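Local structure of amidase, hydantoinase/carbamoylase family (Paraburkholderia phymatum, 6C0D) at the zinc ion site and the interface of chains A and B. The protein hydrolyses amide bonds as a metal-dependent homodimer of the peptidase M20 family, its likely substrates being N-carbamoyl-L-amino acids. Sequence-based numbering; all coordinates share one arbitrary frame. Chains: chain A/B, Amidase, hydantoinase/carbamoylase family.

Contact 1: the zinc ion site. Residues chain A 88-89, 91, 100-101, 134-135, 196-197, 367. With ZN (zinc ion), chain C.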
# COMPACT_ATOMS: atom_id res chain seq x y z
N SER A 88 -13.19 16.80 -30.93
CA SER A 88 -12.64 16.09 -29.78
C SER A 88 -12.50 17.12 -28.68
O SER A 88 -13.37 17.99 -28.56
CB SER A 88 -11.30 15.43 -30.12
OG SER A 88 -10.90 14.54 -29.09
N HIS A 89 -11.43 17.05 -27.87
CA HIS A 89 -11.19 18.03 -26.82
C HIS A 89 -9.78 18.60 -26.97
O HIS A 89 -8.90 17.95 -27.53
CB HIS A 89 -11.34 17.40 -25.43
CG HIS A 89 -10.40 16.26 -25.19
ND1 HIS A 89 -9.24 16.38 -24.46
CD2 HIS A 89 -10.43 14.97 -25.62
CE1 HIS A 89 -8.61 15.22 -24.43
NE2 HIS A 89 -9.31 14.35 -25.13
N ASP A 91 -8.36 20.34 -24.03
CA ASP A 91 -7.81 20.43 -22.69
C ASP A 91 -7.01 19.16 -22.38
O ASP A 91 -7.21 18.11 -23.00
CB ASP A 91 -8.92 20.61 -21.64
CG ASP A 91 -9.84 19.38 -21.51
OD1 ASP A 91 -10.47 18.97 -22.51
OD2 ASP A 91 -9.94 18.82 -20.40
N ASP A 100 -3.31 13.83 -27.73
CA ASP A 100 -4.55 13.41 -27.09
C ASP A 100 -5.55 14.55 -27.13
O ASP A 100 -5.32 15.61 -26.54
CB ASP A 100 -4.31 12.96 -25.64
CG ASP A 100 -5.56 12.31 -25.01
OD1 ASP A 100 -6.70 12.75 -25.30
OD2 ASP A 100 -5.40 11.34 -24.23
N GLY A 101 -6.65 14.33 -27.83
CA GLY A 101 -7.66 15.35 -28.00
C GLY A 101 -7.36 16.28 -29.16
O GLY A 101 -8.19 16.43 -30.06
N GLU A 134 -13.07 17.63 -21.21
CA GLU A 134 -13.17 16.18 -21.30
C GLU A 134 -12.39 15.51 -20.17
O GLU A 134 -12.81 14.48 -19.65
CB GLU A 134 -12.68 15.70 -22.66
CG GLU A 134 -12.87 14.22 -22.94
CD GLU A 134 -11.76 13.36 -22.36
OE1 GLU A 134 -10.68 13.90 -22.03
OE2 GLU A 134 -11.98 12.14 -22.22
N GLU A 135 -11.25 16.10 -19.78
CA GLU A 135 -10.38 15.49 -18.78
C GLU A 135 -10.84 15.73 -17.35
O GLU A 135 -10.27 15.14 -16.43
CB GLU A 135 -8.94 16.01 -18.96
CG GLU A 135 -8.38 15.78 -20.37
CD GLU A 135 -7.87 14.36 -20.58
OE1 GLU A 135 -8.12 13.50 -19.71
OE2 GLU A 135 -7.22 14.12 -21.62
N HIS A 196 -9.15 10.01 -32.74
CA HIS A 196 -8.38 10.07 -31.49
C HIS A 196 -7.15 9.17 -31.61
O HIS A 196 -7.18 8.17 -32.33
CB HIS A 196 -9.28 9.62 -30.32
CG HIS A 196 -8.85 10.13 -28.97
ND1 HIS A 196 -7.79 9.60 -28.28
CD2 HIS A 196 -9.38 11.09 -28.17
CE1 HIS A 196 -7.66 10.22 -27.12
NE2 HIS A 196 -8.61 11.14 -27.04
N ILE A 197 -6.07 9.50 -30.87
CA ILE A 197 -4.94 8.59 -30.80
C ILE A 197 -5.30 7.41 -29.89
O ILE A 197 -6.21 7.49 -29.06
CB ILE A 197 -3.67 9.29 -30.28
CG1 ILE A 197 -3.94 9.81 -28.86
CG2 ILE A 197 -3.24 10.39 -31.20
CD1 ILE A 197 -2.67 10.05 -28.04
N HIS A 367 -14.42 8.74 -23.79
CA HIS A 367 -14.29 9.87 -24.71
C HIS A 367 -15.61 10.63 -24.76
O HIS A 367 -16.65 10.09 -24.40
CB HIS A 367 -13.95 9.44 -26.15
CG HIS A 367 -12.72 8.60 -26.25
ND1 HIS A 367 -11.45 9.14 -26.13
CD2 HIS A 367 -12.54 7.27 -26.45
CE1 HIS A 367 -10.55 8.18 -26.24
NE2 HIS A 367 -11.19 7.03 -26.44
ZN ZN C . -8.82 12.35 -25.27
O HOH W 1 -8.59 11.40 -23.40
O HOH W 2 -10.96 11.64 -25.38

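Contact 2: the interface of chains A and B. Residues chain A 232-234, 236, 238, 241, 243, 281-285; chain B 268-270, 272, 293, 295.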
# COMPACT_ATOMS: atom_id res chain seq x y z
N HIS A 232 0.82 -9.78 16.80
CA HIS A 232 2.27 -9.70 16.77
C HIS A 232 2.81 -10.76 15.81
O HIS A 232 2.49 -11.94 15.95
CB HIS A 232 2.79 -9.90 18.20
CG HIS A 232 4.27 -9.68 18.35
ND1 HIS A 232 5.21 -10.42 17.68
CD2 HIS A 232 4.96 -8.83 19.15
CE1 HIS A 232 6.42 -10.02 18.02
NE2 HIS A 232 6.30 -9.05 18.91
N ALA A 233 3.60 -10.33 14.82
CA ALA A 233 4.03 -11.25 13.77
C ALA A 233 5.04 -12.29 14.23
O ALA A 233 5.32 -13.23 13.48
CB ALA A 233 4.63 -10.47 12.60
N GLY A 234 5.63 -12.12 15.41
CA GLY A 234 6.60 -13.08 15.92
C GLY A 234 5.97 -14.07 16.88
O GLY A 234 6.26 -15.27 16.85
N THR A 236 2.60 -14.79 17.37
CA THR A 236 1.31 -15.38 17.01
C THR A 236 1.49 -16.59 16.09
O THR A 236 1.93 -16.42 14.94
CB THR A 236 0.42 -14.35 16.33
OG1 THR A 236 0.30 -13.21 17.19
CG2 THR A 236 -0.99 -14.96 16.09
N MET A 238 1.02 -19.43 13.30
CA MET A 238 0.34 -19.31 12.01
C MET A 238 -1.09 -19.82 12.09
O MET A 238 -1.98 -19.28 11.42
CB MET A 238 1.10 -20.09 10.94
CG MET A 238 2.51 -19.56 10.66
SD MET A 238 2.54 -17.82 10.10
CE MET A 238 1.97 -18.01 8.41
N ARG A 241 -3.97 -17.30 13.10
CA ARG A 241 -3.97 -15.96 12.51
C ARG A 241 -5.23 -15.68 11.71
O ARG A 241 -5.89 -16.57 11.18
CB ARG A 241 -2.76 -15.79 11.59
CG ARG A 241 -1.50 -15.65 12.39
CD ARG A 241 -0.29 -15.44 11.50
NE ARG A 241 0.88 -15.36 12.37
CZ ARG A 241 2.02 -14.81 12.00
NH1 ARG A 241 2.14 -14.30 10.77
NH2 ARG A 241 3.04 -14.79 12.88
N ASP A 243 -5.04 -13.05 9.12
CA ASP A 243 -4.23 -12.08 8.40
C ASP A 243 -5.04 -11.50 7.24
O ASP A 243 -5.33 -12.19 6.26
CB ASP A 243 -2.95 -12.77 7.93
CG ASP A 243 -1.97 -11.84 7.26
OD1 ASP A 243 -2.38 -10.92 6.51
OD2 ASP A 243 -0.75 -12.11 7.42
N PHE A 281 6.47 -4.32 9.45
CA PHE A 281 7.11 -5.63 9.38
C PHE A 281 6.59 -6.61 10.42
O PHE A 281 6.43 -7.80 10.13
CB PHE A 281 8.63 -5.50 9.58
CG PHE A 281 9.44 -5.39 8.31
CD1 PHE A 281 9.57 -6.46 7.43
CD2 PHE A 281 10.13 -4.22 8.02
CE1 PHE A 281 10.33 -6.37 6.29
CE2 PHE A 281 10.89 -4.12 6.86
CZ PHE A 281 10.99 -5.20 6.00
N SER A 282 6.40 -6.16 11.66
CA SER A 282 6.17 -7.08 12.77
C SER A 282 4.71 -7.15 13.22
O SER A 282 4.44 -7.62 14.33
CB SER A 282 7.07 -6.72 13.95
OG SER A 282 8.43 -6.89 13.61
N VAL A 283 3.77 -6.72 12.38
CA VAL A 283 2.35 -6.78 12.72
C VAL A 283 1.60 -7.52 11.61
O VAL A 283 1.59 -7.07 10.46
CB VAL A 283 1.76 -5.38 12.93
CG1 VAL A 283 0.30 -5.49 13.36
CG2 VAL A 283 2.59 -4.59 13.96
N VAL A 284 0.97 -8.64 11.97
CA VAL A 284 0.00 -9.30 11.09
C VAL A 284 -1.10 -8.29 10.78
O VAL A 284 -1.72 -7.77 11.72
CB VAL A 284 -0.58 -10.55 11.77
CG1 VAL A 284 -1.56 -11.26 10.83
CG2 VAL A 284 0.55 -11.48 12.26
N PRO A 285 -1.36 -7.96 9.51
CA PRO A 285 -2.36 -6.93 9.18
C PRO A 285 -3.75 -7.34 9.63
O PRO A 285 -4.23 -8.42 9.29
CB PRO A 285 -2.29 -6.83 7.65
CG PRO A 285 -0.99 -7.47 7.25
CD PRO A 285 -0.66 -8.49 8.32
N VAL B 268 7.04 -19.02 11.81
CA VAL B 268 6.16 -17.92 11.41
C VAL B 268 6.74 -17.16 10.24
O VAL B 268 7.96 -17.02 10.09
CB VAL B 268 5.84 -16.94 12.56
CG1 VAL B 268 4.98 -17.64 13.65
CG2 VAL B 268 7.10 -16.29 13.16
N TRP B 269 5.84 -16.63 9.40
CA TRP B 269 6.25 -15.69 8.36
C TRP B 269 5.08 -14.78 8.04
O TRP B 269 3.91 -15.18 8.18
CB TRP B 269 6.77 -16.39 7.10
CG TRP B 269 5.76 -17.20 6.30
CD1 TRP B 269 5.06 -16.79 5.16
CD2 TRP B 269 5.38 -18.55 6.54
NE1 TRP B 269 4.27 -17.82 4.71
CE2 TRP B 269 4.45 -18.91 5.53
CE3 TRP B 269 5.72 -19.50 7.52
CZ2 TRP B 269 3.86 -20.18 5.48
CZ3 TRP B 269 5.13 -20.76 7.46
CH2 TRP B 269 4.21 -21.08 6.46
N THR B 270 5.40 -13.56 7.62
CA THR B 270 4.41 -12.49 7.57
C THR B 270 4.74 -11.52 6.46
O THR B 270 5.87 -11.02 6.40
CB THR B 270 4.38 -11.70 8.90
OG1 THR B 270 4.42 -12.61 10.00
CG2 THR B 270 3.10 -10.84 8.99
N GLY B 272 3.99 -7.98 5.89
CA GLY B 272 3.43 -6.91 6.68
C GLY B 272 3.03 -5.68 5.89
O GLY B 272 2.27 -4.84 6.37
N GLN B 293 8.81 -10.83 6.64
CA GLN B 293 9.55 -11.19 7.84
C GLN B 293 9.35 -12.68 8.07
O GLN B 293 8.28 -13.20 7.77
CB GLN B 293 9.06 -10.41 9.06
CG GLN B 293 9.83 -10.69 10.35
CD GLN B 293 9.21 -9.94 11.51
OE1 GLN B 293 8.34 -10.47 12.20
NE2 GLN B 293 9.62 -8.69 11.71
N ARG B 295 10.54 -15.94 11.11
CA ARG B 295 11.21 -16.26 12.37
C ARG B 295 11.13 -17.75 12.62
O ARG B 295 10.13 -18.39 12.28
CB ARG B 295 10.59 -15.54 13.58
CG ARG B 295 10.38 -14.04 13.37
CD ARG B 295 9.98 -13.35 14.68
NE ARG B 295 9.45 -12.00 14.42
CZ ARG B 295 9.48 -11.00 15.30
NH1 ARG B 295 10.02 -11.19 16.50
NH2 ARG B 295 8.99 -9.81 14.97
O HOH W 3 6.96 -12.82 11.18
O HOH W 4 6.55 -8.39 7.45
O HOH W 5 1.17 -4.80 8.89

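Contact 3: the interface of chains A and B. Residues chain A 252, 271-274; chain B 249, 274, 276, 279, 285.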
# COMPACT_ATOMS: atom_id res chain seq x y z
N ILE A 252 -7.54 -12.36 -4.69
CA ILE A 252 -7.22 -11.92 -6.04
C ILE A 252 -7.14 -13.12 -6.97
O ILE A 252 -7.59 -13.06 -8.12
CB ILE A 252 -5.93 -11.08 -6.06
CG1 ILE A 252 -6.19 -9.72 -5.41
CG2 ILE A 252 -5.42 -10.87 -7.52
CD1 ILE A 252 -4.89 -8.84 -5.23
N VAL A 271 -6.04 -4.73 -10.61
CA VAL A 271 -5.93 -4.34 -9.21
C VAL A 271 -4.92 -3.20 -9.17
O VAL A 271 -3.70 -3.41 -9.29
CB VAL A 271 -5.49 -5.52 -8.33
CG1 VAL A 271 -5.18 -5.03 -6.90
CG2 VAL A 271 -6.59 -6.60 -8.31
N GLY A 272 -5.42 -1.97 -9.00
CA GLY A 272 -4.54 -0.83 -9.10
C GLY A 272 -3.91 -0.41 -7.79
O GLY A 272 -2.92 0.33 -7.78
N ARG A 273 -4.47 -0.87 -6.68
CA ARG A 273 -3.97 -0.47 -5.38
C ARG A 273 -4.24 -1.56 -4.36
O ARG A 273 -5.28 -2.23 -4.41
CB ARG A 273 -4.64 0.84 -4.93
CG ARG A 273 -3.99 1.48 -3.72
CD ARG A 273 -4.73 2.75 -3.27
NE ARG A 273 -4.01 3.40 -2.18
CZ ARG A 273 -3.12 4.38 -2.35
NH1 ARG A 273 -2.86 4.83 -3.57
NH2 ARG A 273 -2.51 4.91 -1.30
N ILE A 274 -3.29 -1.73 -3.43
CA ILE A 274 -3.42 -2.63 -2.28
C ILE A 274 -2.85 -1.91 -1.06
O ILE A 274 -1.75 -1.36 -1.13
CB ILE A 274 -2.68 -3.96 -2.51
CG1 ILE A 274 -3.34 -4.78 -3.63
CG2 ILE A 274 -2.59 -4.80 -1.20
CD1 ILE A 274 -2.47 -6.00 -4.05
N VAL B 249 1.60 -10.63 -6.09
CA VAL B 249 0.58 -11.48 -5.46
C VAL B 249 0.85 -12.95 -5.79
O VAL B 249 0.71 -13.84 -4.94
CB VAL B 249 -0.81 -11.03 -5.94
CG1 VAL B 249 -1.85 -12.12 -5.78
CG2 VAL B 249 -1.23 -9.76 -5.21
N ILE B 274 2.45 -4.13 1.60
CA ILE B 274 2.44 -4.23 0.14
C ILE B 274 2.17 -2.83 -0.42
O ILE B 274 1.24 -2.16 0.03
CB ILE B 274 1.36 -5.22 -0.36
CG1 ILE B 274 1.70 -6.65 0.06
CG2 ILE B 274 1.16 -5.12 -1.90
CD1 ILE B 274 0.51 -7.63 -0.21
N LEU B 276 1.82 -0.78 -4.23
CA LEU B 276 1.79 -0.77 -5.69
C LEU B 276 2.00 0.66 -6.18
O LEU B 276 1.47 1.61 -5.59
CB LEU B 276 0.47 -1.31 -6.27
CG LEU B 276 -0.08 -2.63 -5.72
CD1 LEU B 276 -1.27 -3.14 -6.57
CD2 LEU B 276 0.98 -3.70 -5.56
N GLY B 279 -0.51 3.14 -7.79
CA GLY B 279 -1.57 2.94 -6.81
C GLY B 279 -2.86 3.64 -7.20
O GLY B 279 -3.57 4.16 -6.32
N PRO B 285 0.03 -1.31 -12.41
CA PRO B 285 1.23 -0.93 -11.64
C PRO B 285 2.51 -1.36 -12.35
O PRO B 285 2.66 -2.53 -12.72
CB PRO B 285 1.07 -1.69 -10.32
CG PRO B 285 -0.38 -2.09 -10.24
CD PRO B 285 -0.87 -2.20 -11.67
O HOH W 6 -1.65 1.49 -9.93
O HOH W 7 -0.70 -0.04 -3.18
O HOH W 8 0.09 0.61 0.18

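Contact 1: the zinc ion site
Two imidazoles, a carboxylate and two waters surround the partly occupied zinc in a near trigonal bipyramid, forming the metal centre of this M20-family amidase. A:His89 and A:His196 both present NE2, and each is held in rotation by its ND1. A:His89 belongs to the family's H-x-D motif; its CG sits in the crowded position between backbone N and carbonyl carbon (chi1 59°), which brings NE2 to 2.1 Å from ZN. Its ND1 meets A:Asp91 O in the ring plane at 3.0 Å. A:His196 ND1 donates almost straight (176° at H) to A:Ile197 O, using a lone pair of that carbonyl. Each backbone acceptor would favour the proton on ND1, leaving the NE2 lone pair for the metal.

A:Asp100, with CG anti to the backbone N, binds ZN through OD1 at 2.2 Å. Its second oxygen turns away, as suits a residue expected to bridge two metals. A:Glu135, a predicted ligand of the second zinc, keeps OE2 4.4 Å from ZN, while its backbone N is held by the syn lone pair of A:Asp91 OD2. A:Glu134, the family's general base, bends at chi2 and lays OE1 over the rim of one face of the A:His89 ring; A:Gly101 CA packs near the rim of the opposite face. A:His367 CE1 lies over the centre of the A:His196 ring, and A:His367 ND1 makes a 2.7 Å hydrogen bond to zinc-bound water 2.

Contact 2: the interface of chains A and B
A:Met238 and A:Arg241 form the dense end of this dimer contact. Bent at chi2 and chi3, the flexible methionine brings CE over the six-membered ring of B:Trp269, 3.9 Å from its centroid, a CH-pi contact on a broad apolar face. Its SD also covers one face of the A:Arg241 guanidinium, with A:Val284 CG2 on the opposite face. The extended arginine grips A:Thr236 O side-on through NE and NH2, which fixes the planar group and directs NH1 to B:Thr270 OG1 at 2.9 Å (165° at H). A:Ala233 CB, small enough to fit close, packs beside that threonine. The packing continues where the bare A:Gly234 CA lies on the B:Arg295 guanidinium, which holds B:Gln293 OE1 side-on while B:Gln293 NE2 donates to A:Ser282 OG at 2.9 Å. Water 3 fills in between, joining A:Ala233 O, B:Thr270 OG1 and B:Gln293 OE1.

The loose side is linked by solvent: water 4 connects A:Phe281 O to B:Thr270 O, and water 5 connects A:Val283 O to B:Gly272 O.

In the fold, strands 268-277 and 287-296 of chain B receive the loops around strands 231-232 and 283-284 and the 3-10 helix 238-240 of chain A.

Contact 3: the interface of chains A and B
A two-fold symmetric, homodimeric interface joins the chains here, strand to strand and helix to helix, and helps unite the dimerisation domains of this M20-family amidase. Strands 268-277 of the two chains run antiparallel across the two-fold, with waters spanning their backbones at the centre. Water 8 bridges the carbonyls A:Ile274 O and B:Ile274 O, 3.0 Å from each. Water 7 meets A:Ile274 O and N and reaches B:Leu276 N at 2.8 Å, so backbone polar groups of the two strands are joined through solvent.

Beside this hydrated seam lies a branched aliphatic layer. In both copies of Ile274, CG2 is anti to the backbone N and CG1 anti to the carbonyl carbon (chi1 -67°), so the two CG2 methyls meet tip to tip at 3.8 Å, the side chains crossing obliquely. A:Ile274 CG1 and CD1 lie against B:Leu276 CD1, a reaching branch that also approaches A:Val271 O. From the helices 244-262, A:Ile252 CD1 touches B:Val249 CG2 at 3.8 Å; beta-branched side chains give such a helix contact compact, rigid surfaces.

A:Arg273, its CG anti to the backbone N and its chain extended to NE, lies alongside B:Gly279. NH1 donates in the guanidinium plane to a lone pair of B:Gly279 O at 2.9 Å. Glycine suits this turn, where phi is 88°, and water 6 connects its N to A:Gly272 O.

Contacts 2 and 3 belong to one two-fold interface, their C-alpha centres about 20 Å apart, and strand 268-277 runs through both. Gly272 and Pro285 take part in each, contributed by opposite chains in the two patches. Contact 3 lies near the two-fold, whereas contact 2 lies further out, towards the catalytic domain of chain B. Contact 1 shares no residue with either; its centre is about 28 Å from contact 3 and about 48 Å from contact 2. The zinc ligands given here all come from chain A, so the shell itself does not appear to depend on the partner, although in this family the dimer partner can contribute to the substrate site.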